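Local structure of apical membrane antigen 1-like protein, soluble form (Toxoplasma gondii, 3ZLE) at residues N23-H28 and D321-C326; G42-G47 and S293-G298; N67-D72 and Y158-S163; G229-G234 and V368-V373. The protein probably takes part in host-cell invasion by the parasite, and is represented by its conserved ectoplasmic region. All coordinates share one frame; numbering follows the deposited sequence.

Contact 1: residues N23-H28 and D321-C326; sequences NIPQVH and DQVPDC
The N-cap of the short helix 24-27 is the site of this contact: Asn-23, the capping residue, packs its side chain against the forked end of Val-323, in the loop between strands 315-320 and 326-330. CG of Asn-23 stands anti to the backbone N (chi1 -176°), which brings the amide back over the first turn of the helix. OD1 accepts from the N-H of Gln-26 at 3.4 Å, a weak but fairly straight capping bond, and the same oxygen lies 3.7 Å from CG2 of Val-323. The valine uses both methyls. CG1 approaches CG of Asn-23 at 4.0 Å and also reaches the asparagine CA, while CG2 serves two partners, because besides OD1 it touches CD of Pro-25 at 3.9 Å. A polar cap and the ring of a first-turn proline thus share one aliphatic partner across nearly three hundred residues of sequence. No hydrogen bond joins the two segments; van der Waals contact carries the small interface, and within 23-28 Asn-23 holds the helix start twice, through OD1 to Gln-26 N and through its backbone O to Val-27 N. Trp-303 of strand 303-308 lies beside Pro-25, Val-323 and Pro-324, while Ile-24 rests on Asn-302 and Leu-339. Beyond the contact, Asp-325 and Cys-326 both face Gly-229 in a classic beta bulge, tying the loop's end to strand 226-232.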
loop_
_atom_site.group_PDB
_atom_site.type_symbol
_atom_site.label_atom_id
_atom_site.label_comp_id
_atom_site.label_asym_id
_atom_site.label_seq_id
_atom_site.Cartn_x
_atom_site.Cartn_y
_atom_site.Cartn_z
ATOM N N ASN A 23 -4.338 -3.718 -11.453
ATOM C CA ASN A 23 -3.744 -2.680 -12.301
ATOM C C ASN A 23 -3.472 -1.434 -11.501
ATOM O O ASN A 23 -4.232 -0.466 -11.533
ATOM C CB ASN A 23 -4.646 -2.349 -13.445
ATOM C CG ASN A 23 -4.026 -1.365 -14.381
ATOM O OD1 ASN A 23 -2.966 -0.793 -14.102
ATOM N ND2 ASN A 23 -4.647 -1.189 -15.522
ATOM N N ILE A 24 -2.427 -1.518 -10.709
ATOM C CA ILE A 24 -2.087 -0.529 -9.689
ATOM C C ILE A 24 -1.878 0.945 -10.167
ATOM O O ILE A 24 -2.287 1.900 -9.472
ATOM C CB ILE A 24 -0.878 -1.057 -8.884
ATOM C CG1 ILE A 24 -1.365 -2.211 -7.963
ATOM C CG2 ILE A 24 -0.218 0.051 -8.065
ATOM C CD1 ILE A 24 -0.293 -2.710 -6.992
ATOM N N PRO A 25 -1.128 1.155 -11.277
ATOM C CA PRO A 25 -1.007 2.546 -11.760
ATOM C C PRO A 25 -2.355 3.108 -12.098
ATOM O O PRO A 25 -2.602 4.279 -11.877
ATOM C CB PRO A 25 -0.197 2.402 -13.059
ATOM C CG PRO A 25 0.509 1.071 -12.938
ATOM C CD PRO A 25 -0.423 0.195 -12.148
ATOM N N GLN A 26 -3.223 2.296 -12.692
ATOM C CA GLN A 26 -4.565 2.743 -12.927
ATOM C C GLN A 26 -5.378 2.975 -11.635
ATOM O O GLN A 26 -5.931 4.055 -11.448
ATOM C CB GLN A 26 -5.277 1.795 -13.851
ATOM C CG GLN A 26 -6.680 2.248 -14.220
ATOM C CD GLN A 26 -7.120 1.641 -15.529
ATOM O OE1 GLN A 26 -6.302 1.413 -16.414
ATOM N NE2 GLN A 26 -8.402 1.290 -15.626
ATOM N N VAL A 27 -5.512 1.963 -10.771
ATOM C CA VAL A 27 -6.491 2.090 -9.651
ATOM C C VAL A 27 -5.883 2.877 -8.461
ATOM O O VAL A 27 -6.573 3.571 -7.772
ATOM C CB VAL A 27 -7.059 0.732 -9.147
ATOM C CG1 VAL A 27 -7.720 -0.061 -10.275
ATOM C CG2 VAL A 27 -5.972 -0.104 -8.477
ATOM N N HIS A 28 -4.585 2.816 -8.276
ATOM C CA HIS A 28 -3.987 3.594 -7.210
ATOM C C HIS A 28 -3.429 4.954 -7.680
ATOM O O HIS A 28 -3.796 5.988 -7.120
ATOM C CB HIS A 28 -2.927 2.767 -6.475
ATOM C CG HIS A 28 -2.342 3.435 -5.277
ATOM N ND1 HIS A 28 -3.094 3.819 -4.184
ATOM C CD2 HIS A 28 -1.057 3.817 -5.016
ATOM C CE1 HIS A 28 -2.294 4.398 -3.298
ATOM N NE2 HIS A 28 -1.051 4.388 -3.776
ATOM N N ASP A 321 7.615 -5.844 -12.171
ATOM C CA ASP A 321 7.127 -4.486 -12.388
ATOM C C ASP A 321 6.260 -4.329 -13.608
ATOM O O ASP A 321 6.084 -3.214 -14.078
ATOM C CB ASP A 321 8.291 -3.496 -12.468
ATOM C CG ASP A 321 9.128 -3.677 -13.719
ATOM O OD1 ASP A 321 8.813 -4.545 -14.551
ATOM O OD2 ASP A 321 10.154 -2.995 -13.822
ATOM N N GLN A 322 5.588 -5.409 -14.011
ATOM C CA GLN A 322 4.561 -5.324 -15.054
ATOM C C GLN A 322 3.148 -5.503 -14.502
ATOM O O GLN A 322 2.907 -6.325 -13.633
ATOM C CB GLN A 322 4.805 -6.380 -16.110
ATOM C CG GLN A 322 6.165 -6.278 -16.772
ATOM C CD GLN A 322 6.050 -6.028 -18.258
ATOM O OE1 GLN A 322 5.317 -6.732 -18.964
ATOM N NE2 GLN A 322 6.740 -5.000 -18.740
ATOM N N VAL A 323 2.196 -4.797 -15.090
ATOM C CA VAL A 323 0.837 -5.034 -14.774
ATOM C C VAL A 323 0.466 -6.415 -15.287
ATOM O O VAL A 323 0.522 -6.667 -16.506
ATOM C CB VAL A 323 -0.087 -3.984 -15.391
ATOM C CG1 VAL A 323 -1.550 -4.408 -15.203
ATOM C CG2 VAL A 323 0.161 -2.621 -14.748
ATOM N N PRO A 324 -0.033 -7.282 -14.380
ATOM C CA PRO A 324 -0.336 -8.648 -14.764
ATOM C C PRO A 324 -1.757 -8.691 -15.292
ATOM O O PRO A 324 -2.548 -7.818 -14.951
ATOM C CB PRO A 324 -0.208 -9.423 -13.435
ATOM C CG PRO A 324 -0.516 -8.426 -12.391
ATOM C CD PRO A 324 -0.194 -7.052 -12.939
ATOM N N ASP A 325 -2.072 -9.662 -16.144
ATOM C CA ASP A 325 -3.407 -9.724 -16.749
ATOM C C ASP A 325 -4.006 -11.128 -16.682
ATOM O O ASP A 325 -5.028 -11.403 -17.252
ATOM C CB ASP A 325 -3.365 -9.214 -18.214
ATOM C CG ASP A 325 -2.448 -10.041 -19.099
ATOM O OD1 ASP A 325 -2.039 -11.146 -18.677
ATOM O OD2 ASP A 325 -2.215 -9.644 -20.282
ATOM N N CYS A 326 -3.389 -12.012 -15.928
ATOM C CA CYS A 326 -4.060 -13.263 -15.608
ATOM C C CYS A 326 -3.448 -13.842 -14.358
ATOM O O CYS A 326 -2.444 -13.303 -13.806
ATOM C CB CYS A 326 -3.934 -14.264 -16.776
ATOM S SG CYS A 326 -2.215 -14.513 -17.265
#

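Contact 2: residues G42-G47 and S293-G298; sequences GYREVG and SPKSGG
Arg-44 lays its guanidinium group against Ser-293, whose CB sits 3.5 Å above the guanidinium plane, over its centre. The serine covers the flat group with its methylene, not its hydroxyl: CB is 3.6 Å from both NE and CZ of Arg-44, whereas Ser-293 OG leans back along the chain to lie 3.5 Å from Arg-44 CD. The arginine arrives there through a bend at chi3 (43°), which turns the end of an otherwise extended chain toward the loop 293-298. At the guanidinium edge, close to its plane, NH2 gives a hydrogen bond to the backbone O of Pro-294; the 2.8 Å separation is ordinary, but the bent N-H...O angle of 123° makes the bond weak. NH1 packs beside CD of the same proline at 3.8 Å, so Pro-294 borders the group with both ring and carbonyl. Lys-295 brings a second positive charge, its NZ 5.9 Å from NH2 of Arg-44, but that ammonium is paired in a salt bridge with Asp-39. NH1 of Arg-44 donates to the backbone O of Asp-269, whose carboxylate in turn bonds the hydroxyl of Ser-296, the residue that opens an ST turn to Gly-298 N. Ser-293 OG is itself engaged by the N-H of Glu-290. The partners of this buried cation thus include neutral carbonyls of Asp-269 and, weakly, Pro-294, both from the irregular stretch between helix 253-262 and strand 303-308, and Asp-39 probably eases the like-charge proximity of Lys-295.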
loop_
_atom_site.group_PDB
_atom_site.type_symbol
_atom_site.label_atom_id
_atom_site.label_comp_id
_atom_site.label_asym_id
_atom_site.label_seq_id
_atom_site.Cartn_x
_atom_site.Cartn_y
_atom_site.Cartn_z
ATOM N N GLY A 42 1.772 24.722 -2.716
ATOM C CA GLY A 42 3.233 24.565 -2.600
ATOM C C GLY A 42 3.716 23.327 -1.835
ATOM O O GLY A 42 4.917 23.075 -1.779
ATOM N N TYR A 43 2.805 22.488 -1.333
ATOM C CA TYR A 43 3.257 21.275 -0.620
ATOM C C TYR A 43 2.899 19.961 -1.296
ATOM O O TYR A 43 1.798 19.819 -1.847
ATOM C CB TYR A 43 2.750 21.263 0.799
ATOM C CG TYR A 43 3.149 22.455 1.583
ATOM C CD1 TYR A 43 4.346 22.470 2.318
ATOM C CD2 TYR A 43 2.307 23.553 1.661
ATOM C CE1 TYR A 43 4.683 23.561 3.108
ATOM C CE2 TYR A 43 2.649 24.671 2.410
ATOM C CZ TYR A 43 3.838 24.681 3.121
ATOM O OH TYR A 43 4.139 25.788 3.887
ATOM N N ARG A 44 3.784 18.970 -1.152
ATOM C CA ARG A 44 3.470 17.592 -1.582
ATOM C C ARG A 44 2.347 16.977 -0.725
ATOM O O ARG A 44 2.286 17.181 0.493
ATOM C CB ARG A 44 4.730 16.730 -1.537
ATOM C CG ARG A 44 5.945 17.504 -1.967
ATOM C CD ARG A 44 6.999 16.622 -2.616
ATOM N NE ARG A 44 6.412 15.673 -3.540
ATOM C CZ ARG A 44 7.011 14.544 -3.914
ATOM N NH1 ARG A 44 8.226 14.248 -3.462
ATOM N NH2 ARG A 44 6.447 13.777 -4.823
ATOM N N GLU A 45 1.375 16.372 -1.390
ATOM C CA GLU A 45 0.140 15.961 -0.724
ATOM C C GLU A 45 -0.074 14.475 -1.043
ATOM O O GLU A 45 0.276 14.024 -2.161
ATOM C CB GLU A 45 -1.012 16.839 -1.236
ATOM C CG GLU A 45 -2.377 16.536 -0.669
ATOM C CD GLU A 45 -3.442 17.475 -1.219
ATOM O OE1 GLU A 45 -3.557 17.562 -2.457
ATOM O OE2 GLU A 45 -4.157 18.138 -0.419
ATOM N N VAL A 46 -0.446 13.685 -0.026
ATOM C CA VAL A 46 -0.633 12.214 -0.214
ATOM C C VAL A 46 -1.809 12.020 -1.124
ATOM O O VAL A 46 -2.868 12.582 -0.883
ATOM C CB VAL A 46 -0.926 11.474 1.139
ATOM C CG1 VAL A 46 -0.938 9.940 0.957
ATOM C CG2 VAL A 46 0.110 11.850 2.192
ATOM N N GLY A 47 -1.667 11.172 -2.148
ATOM C CA GLY A 47 -2.621 11.187 -3.249
ATOM C C GLY A 47 -3.215 9.889 -3.790
ATOM O O GLY A 47 -4.147 9.936 -4.562
ATOM N N SER A 293 10.056 17.355 -8.008
ATOM C CA SER A 293 9.477 16.311 -7.137
ATOM C C SER A 293 8.949 15.159 -7.968
ATOM O O SER A 293 8.077 15.348 -8.808
ATOM C CB SER A 293 8.354 16.883 -6.270
ATOM O OG SER A 293 8.869 17.798 -5.313
ATOM N N PRO A 294 9.456 13.951 -7.720
ATOM C CA PRO A 294 9.064 12.794 -8.521
ATOM C C PRO A 294 7.625 12.371 -8.267
ATOM O O PRO A 294 7.144 12.385 -7.128
ATOM C CB PRO A 294 10.030 11.676 -8.059
ATOM C CG PRO A 294 10.956 12.294 -7.060
ATOM C CD PRO A 294 10.337 13.592 -6.604
ATOM N N LYS A 295 6.979 11.901 -9.310
ATOM C CA LYS A 295 5.716 11.218 -9.159
ATOM C C LYS A 295 5.745 9.910 -9.920
ATOM O O LYS A 295 5.763 9.894 -11.133
ATOM C CB LYS A 295 4.583 12.112 -9.625
ATOM C CG LYS A 295 4.437 13.383 -8.797
ATOM C CD LYS A 295 3.417 14.310 -9.437
ATOM C CE LYS A 295 2.842 15.284 -8.432
ATOM N NZ LYS A 295 3.213 16.677 -8.761
ATOM N N SER A 296 5.862 8.808 -9.181
ATOM C CA SER A 296 5.797 7.470 -9.764
ATOM C C SER A 296 4.491 7.274 -10.548
ATOM O O SER A 296 4.452 6.533 -11.503
ATOM C CB SER A 296 5.882 6.435 -8.650
ATOM O OG SER A 296 4.752 6.564 -7.784
ATOM N N GLY A 297 3.433 7.952 -10.172
ATOM C CA GLY A 297 2.072 7.595 -10.744
ATOM C C GLY A 297 1.649 6.173 -10.422
ATOM O O GLY A 297 0.725 5.644 -11.040
ATOM N N GLY A 298 2.355 5.533 -9.460
ATOM C CA GLY A 298 2.125 4.125 -9.160
ATOM C C GLY A 298 2.723 3.106 -10.117
ATOM O O GLY A 298 2.518 1.901 -9.956
#

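Contact 3: residues N67-D72 and Y158-S163; sequences NNFLDD and YVLSVS
Tyr-158, next to last in strand 156-159, begins the contact by offering one ring face to Leu-70. The leucine lays CD1 over that face in a CH-pi interaction, 3.9 Å from the Tyr-158 centroid and 21° off the ring normal. It is displaced toward the phenolic side, where CD1 comes within 3.6 Å of CZ. Leu-70 CB covers another part of the same ring, 3.7 Å from CE2, so the tyrosine is met by two carbons of one side chain crossing it at about a right angle. Two residues on, Leu-160 enters with CG anti to its carbonyl carbon (chi1 -54°), a torsion that sends its methyls toward the loop. CD1 meets Phe-69 at the ring edge, 4.2 Å from CE2, and CD2 lies 4.4 Å from CD2 of Leu-70. That Leu-70 methyl also sits over one face of Phe-69, joining both aromatics into one apolar cluster. The loop is shaped by a type I turn from Asn-68 to Asp-71, overlaid by an Asx turn in which Asn-68 OD1 takes the N-H of Leu-70 from above its carbonyl plane, at 3.0 Å. Phe-69 extends onward to Ala-56, Ile-57 and Met-59 of strand 55-59, and to Leu-199 and Val-149, while Leu-160 touches Val-149 and Tyr-201; the loop thereby packs against the five-stranded sheet containing strands 148-151, 156-159 and 199-202.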
loop_
_atom_site.group_PDB
_atom_site.type_symbol
_atom_site.label_atom_id
_atom_site.label_comp_id
_atom_site.label_asym_id
_atom_site.label_seq_id
_atom_site.Cartn_x
_atom_site.Cartn_y
_atom_site.Cartn_z
ATOM N N ASN A 67 8.197 6.871 20.580
ATOM C CA ASN A 67 8.529 6.296 19.269
ATOM C C ASN A 67 7.319 5.666 18.562
ATOM O O ASN A 67 7.453 4.695 17.814
ATOM C CB ASN A 67 9.641 5.254 19.412
ATOM C CG ASN A 67 10.605 5.286 18.265
ATOM O OD1 ASN A 67 10.792 6.317 17.618
ATOM N ND2 ASN A 67 11.196 4.147 17.971
ATOM N N ASN A 68 6.134 6.204 18.829
ATOM C CA ASN A 68 4.920 5.719 18.201
ATOM C C ASN A 68 4.381 6.794 17.253
ATOM O O ASN A 68 4.129 7.907 17.653
ATOM C CB ASN A 68 3.907 5.391 19.280
ATOM C CG ASN A 68 2.637 4.751 18.733
ATOM O OD1 ASN A 68 2.397 4.745 17.532
ATOM N ND2 ASN A 68 1.759 4.327 19.639
ATOM N N PHE A 69 4.321 6.500 15.976
ATOM C CA PHE A 69 3.966 7.529 15.032
ATOM C C PHE A 69 2.481 7.952 15.122
ATOM O O PHE A 69 2.073 8.918 14.493
ATOM C CB PHE A 69 4.357 7.118 13.617
ATOM C CG PHE A 69 3.285 6.385 12.881
ATOM C CD1 PHE A 69 3.028 5.029 13.151
ATOM C CD2 PHE A 69 2.630 6.992 11.807
ATOM C CE1 PHE A 69 2.051 4.335 12.444
ATOM C CE2 PHE A 69 1.659 6.296 11.071
ATOM C CZ PHE A 69 1.392 4.954 11.365
ATOM N N LEU A 70 1.669 7.181 15.853
ATOM C CA LEU A 70 0.274 7.574 16.081
ATOM C C LEU A 70 0.120 8.480 17.271
ATOM O O LEU A 70 -0.983 8.834 17.637
ATOM C CB LEU A 70 -0.630 6.378 16.256
ATOM C CG LEU A 70 -0.633 5.403 15.106
ATOM C CD1 LEU A 70 -1.703 4.371 15.436
ATOM C CD2 LEU A 70 -0.954 6.163 13.809
ATOM N N ASP A 71 1.231 8.880 17.856
ATOM C CA ASP A 71 1.196 9.900 18.891
ATOM C C ASP A 71 0.920 11.268 18.306
ATOM O O ASP A 71 1.170 11.515 17.107
ATOM C CB ASP A 71 2.516 9.928 19.657
ATOM C CG ASP A 71 2.623 8.817 20.697
ATOM O OD1 ASP A 71 1.664 8.006 20.839
ATOM O OD2 ASP A 71 3.678 8.771 21.377
ATOM N N ASP A 72 0.292 12.102 19.129
ATOM C CA ASP A 72 0.107 13.492 18.875
ATOM C C ASP A 72 1.380 14.104 18.392
ATOM O O ASP A 72 2.425 13.942 19.015
ATOM C CB ASP A 72 -0.361 14.220 20.160
ATOM C CG ASP A 72 -1.807 13.983 20.456
ATOM O OD1 ASP A 72 -2.502 13.475 19.562
ATOM O OD2 ASP A 72 -2.286 14.380 21.545
ATOM N N TYR A 158 -7.432 7.741 12.613
ATOM C CA TYR A 158 -6.440 8.792 12.828
ATOM C C TYR A 158 -6.337 9.662 11.595
ATOM O O TYR A 158 -6.181 9.156 10.464
ATOM C CB TYR A 158 -5.048 8.198 13.141
ATOM C CG TYR A 158 -4.967 7.402 14.429
ATOM C CD1 TYR A 158 -5.481 6.122 14.495
ATOM C CD2 TYR A 158 -4.290 7.900 15.554
ATOM C CE1 TYR A 158 -5.356 5.353 15.634
ATOM C CE2 TYR A 158 -4.199 7.143 16.726
ATOM C CZ TYR A 158 -4.737 5.873 16.747
ATOM O OH TYR A 158 -4.698 5.105 17.872
ATOM N N VAL A 159 -6.314 10.973 11.821
ATOM C CA VAL A 159 -5.941 11.917 10.818
ATOM C C VAL A 159 -4.557 12.443 11.171
ATOM O O VAL A 159 -4.352 12.955 12.287
ATOM C CB VAL A 159 -6.960 13.105 10.780
ATOM C CG1 VAL A 159 -6.631 14.058 9.625
ATOM C CG2 VAL A 159 -8.349 12.558 10.584
ATOM N N LEU A 160 -3.596 12.297 10.247
ATOM C CA LEU A 160 -2.220 12.703 10.501
ATOM C C LEU A 160 -1.990 14.140 9.999
ATOM O O LEU A 160 -1.970 14.383 8.792
ATOM C CB LEU A 160 -1.208 11.776 9.750
ATOM C CG LEU A 160 -1.314 10.249 9.983
ATOM C CD1 LEU A 160 -0.253 9.498 9.214
ATOM C CD2 LEU A 160 -1.333 9.844 11.485
ATOM N N SER A 161 -1.564 15.016 10.878
ATOM C CA SER A 161 -1.115 16.301 10.397
ATOM C C SER A 161 0.324 16.280 9.859
ATOM O O SER A 161 0.724 17.194 9.141
ATOM C CB SER A 161 -1.333 17.373 11.445
ATOM O OG SER A 161 -0.410 17.214 12.488
ATOM N N VAL A 162 1.035 15.176 10.065
ATOM C CA VAL A 162 2.333 15.003 9.428
ATOM C C VAL A 162 2.215 14.080 8.243
ATOM O O VAL A 162 1.843 12.931 8.392
ATOM C CB VAL A 162 3.400 14.473 10.414
ATOM C CG1 VAL A 162 4.769 14.387 9.760
ATOM C CG2 VAL A 162 3.467 15.372 11.635
ATOM N N SER A 163 2.569 14.576 7.065
ATOM C CA SER A 163 2.322 13.848 5.808
ATOM C C SER A 163 3.603 13.312 5.231
ATOM O O SER A 163 3.567 12.564 4.248
ATOM C CB SER A 163 1.631 14.722 4.781
ATOM O OG SER A 163 2.306 15.950 4.608
#

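Contact 4: residues G229-G234 and V368-V373; sequences GKWEDG and VVTECV
Trp-231 reaches Thr-370 with the far corner of its indole. CB leaves strand 226-232 with CG anti to the backbone N (chi1 -169°), and the ring swings over the turn that follows the strand. NE1, on the five-membered ring, gives a weak hydrogen bond to the backbone O of Gly-5. On the six-membered ring, CZ2 lies 3.4 Å from the carbonyl carbon of Gly-234, which sits under one ring face toward the rim. At the tip, CH2 comes within 4.3 Å of Thr-370 OG1, approached obliquely. The same hydroxyl is 4.5 Å from Gly-234 O, too far for a bond, so the meeting is loose, a near approach with no hydrogen bond between the segments. Ile-358 of strand 358-359 touches both Trp-231 and Thr-370, bridging the pair, and Asn-7 and Pro-8 border the indole from the N-terminal part of the chain. Asp-233 and Gly-234 both have positive phi, consistent with a type I' turn. The arrangement is that of a tight beta hairpin, 226-232 with 235-238, whose tryptophan folds over its own turn and abuts a second, disulfide-bearing antiparallel sheet.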
loop_
_atom_site.group_PDB
_atom_site.type_symbol
_atom_site.label_atom_id
_atom_site.label_comp_id
_atom_site.label_asym_id
_atom_site.label_seq_id
_atom_site.Cartn_x
_atom_site.Cartn_y
_atom_site.Cartn_z
ATOM N N GLY A 229 0.342 -13.638 -13.649
ATOM C CA GLY A 229 0.995 -13.892 -14.951
ATOM C C GLY A 229 0.668 -12.917 -16.079
ATOM O O GLY A 229 0.150 -11.825 -15.846
ATOM N N LYS A 230 1.132 -13.276 -17.279
ATOM C CA LYS A 230 0.875 -12.569 -18.510
ATOM C C LYS A 230 0.331 -13.559 -19.511
ATOM O O LYS A 230 0.967 -14.567 -19.781
ATOM C CB LYS A 230 2.178 -11.988 -19.069
ATOM C CG LYS A 230 1.980 -10.792 -19.989
ATOM C CD LYS A 230 1.384 -9.603 -19.210
ATOM C CE LYS A 230 1.499 -8.284 -19.977
ATOM N NZ LYS A 230 2.720 -7.524 -19.579
ATOM N N TRP A 231 -0.812 -13.253 -20.107
ATOM C CA TRP A 231 -1.412 -14.131 -21.082
ATOM C C TRP A 231 -0.626 -14.086 -22.396
ATOM O O TRP A 231 -0.446 -13.011 -22.974
ATOM C CB TRP A 231 -2.866 -13.710 -21.347
ATOM C CG TRP A 231 -3.614 -14.704 -22.124
ATOM C CD1 TRP A 231 -3.841 -14.701 -23.481
ATOM C CD2 TRP A 231 -4.162 -15.936 -21.626
ATOM N NE1 TRP A 231 -4.578 -15.802 -23.831
ATOM C CE2 TRP A 231 -4.767 -16.593 -22.718
ATOM C CE3 TRP A 231 -4.257 -16.512 -20.342
ATOM C CZ2 TRP A 231 -5.484 -17.795 -22.574
ATOM C CZ3 TRP A 231 -4.952 -17.709 -20.194
ATOM C CH2 TRP A 231 -5.551 -18.351 -21.321
ATOM N N GLU A 232 -0.175 -15.264 -22.845
ATOM C CA GLU A 232 0.621 -15.448 -24.063
ATOM C C GLU A 232 0.442 -16.886 -24.535
ATOM O O GLU A 232 0.655 -17.833 -23.771
ATOM C CB GLU A 232 2.119 -15.264 -23.785
ATOM C CG GLU A 232 2.540 -13.940 -23.182
ATOM C CD GLU A 232 3.921 -14.028 -22.554
ATOM O OE1 GLU A 232 4.651 -14.988 -22.888
ATOM O OE2 GLU A 232 4.253 -13.183 -21.688
ATOM N N ASP A 233 0.113 -17.056 -25.807
ATOM C CA ASP A 233 0.082 -18.383 -26.399
ATOM C C ASP A 233 -0.969 -19.261 -25.746
ATOM O O ASP A 233 -0.721 -20.430 -25.464
ATOM C CB ASP A 233 1.444 -19.051 -26.277
ATOM C CG ASP A 233 2.441 -18.512 -27.265
ATOM O OD1 ASP A 233 2.098 -18.419 -28.465
ATOM O OD2 ASP A 233 3.566 -18.171 -26.839
ATOM N N GLY A 234 -2.134 -18.688 -25.485
ATOM C CA GLY A 234 -3.260 -19.457 -24.945
ATOM C C GLY A 234 -3.090 -20.046 -23.549
ATOM O O GLY A 234 -3.848 -20.937 -23.171
ATOM N N VAL A 368 -0.412 -26.552 -22.435
ATOM C CA VAL A 368 -1.025 -26.053 -21.197
ATOM C C VAL A 368 -2.522 -25.848 -21.399
ATOM O O VAL A 368 -2.953 -25.464 -22.480
ATOM C CB VAL A 368 -0.311 -24.784 -20.711
ATOM C CG1 VAL A 368 -0.905 -24.292 -19.376
ATOM C CG2 VAL A 368 1.181 -25.084 -20.533
ATOM N N VAL A 369 -3.323 -26.373 -20.477
ATOM C CA VAL A 369 -4.768 -26.402 -20.651
ATOM C C VAL A 369 -5.342 -25.676 -19.427
ATOM O O VAL A 369 -4.833 -25.855 -18.313
ATOM C CB VAL A 369 -5.269 -27.884 -20.753
ATOM C CG1 VAL A 369 -6.775 -27.989 -20.753
ATOM C CG2 VAL A 369 -4.764 -28.531 -22.033
ATOM N N THR A 370 -6.233 -24.709 -19.669
ATOM C CA THR A 370 -6.932 -23.963 -18.607
ATOM C C THR A 370 -8.392 -24.399 -18.591
ATOM O O THR A 370 -9.055 -24.371 -19.616
ATOM C CB THR A 370 -6.887 -22.427 -18.860
ATOM O OG1 THR A 370 -5.549 -22.020 -19.161
ATOM C CG2 THR A 370 -7.367 -21.635 -17.630
ATOM N N GLU A 371 -8.865 -24.898 -17.453
ATOM C CA GLU A 371 -10.243 -25.346 -17.380
ATOM C C GLU A 371 -10.918 -24.986 -16.071
ATOM O O GLU A 371 -10.293 -24.432 -15.152
ATOM C CB GLU A 371 -10.418 -26.860 -17.593
ATOM C CG GLU A 371 -9.370 -27.606 -18.399
ATOM C CD GLU A 371 -9.451 -29.108 -18.140
ATOM O OE1 GLU A 371 -10.427 -29.733 -18.592
ATOM O OE2 GLU A 371 -8.602 -29.637 -17.394
ATOM N N CYS A 372 -12.173 -25.442 -15.963
ATOM C CA CYS A 372 -12.952 -25.331 -14.750
ATOM C C CYS A 372 -13.355 -26.701 -14.247
ATOM O O CYS A 372 -14.299 -27.300 -14.746
ATOM C CB CYS A 372 -14.228 -24.555 -14.994
ATOM S SG CYS A 372 -14.854 -23.776 -13.478
ATOM N N VAL A 373 -12.848 -27.027 -13.083
ATOM C CA VAL A 373 -13.005 -28.334 -12.526
ATOM C C VAL A 373 -13.552 -28.073 -11.125
ATOM O O VAL A 373 -12.927 -27.357 -10.358
ATOM C CB VAL A 373 -11.605 -28.968 -12.408
ATOM C CG1 VAL A 373 -11.638 -30.236 -11.606
ATOM C CG2 VAL A 373 -10.952 -29.136 -13.781
#

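From the N terminus, the chain opens contact 1 at 23-28 and contact 2 at 42-47, then closes its first loop at contact 3, where 158-163 returns to 67-72. Contact 4 opens at 229-234 before either outer loop is complete: contact 2 closes at 293-298, contact 1 at 321-326, and contact 4 last at 368-373. Contact 3 is therefore enclosed by contact 2, and contact 2 by contact 1, whereas contact 4 crosses both and follows contact 3 in series. Neighbours meet directly, Val-46 near Ser-163, Pro-25 on Gly-298, and Asp-325 with Trp-231, linking the five-stranded sheet at one end to the C-terminal sheet, with contacts 3 and 4 about 46 Å apart between centres.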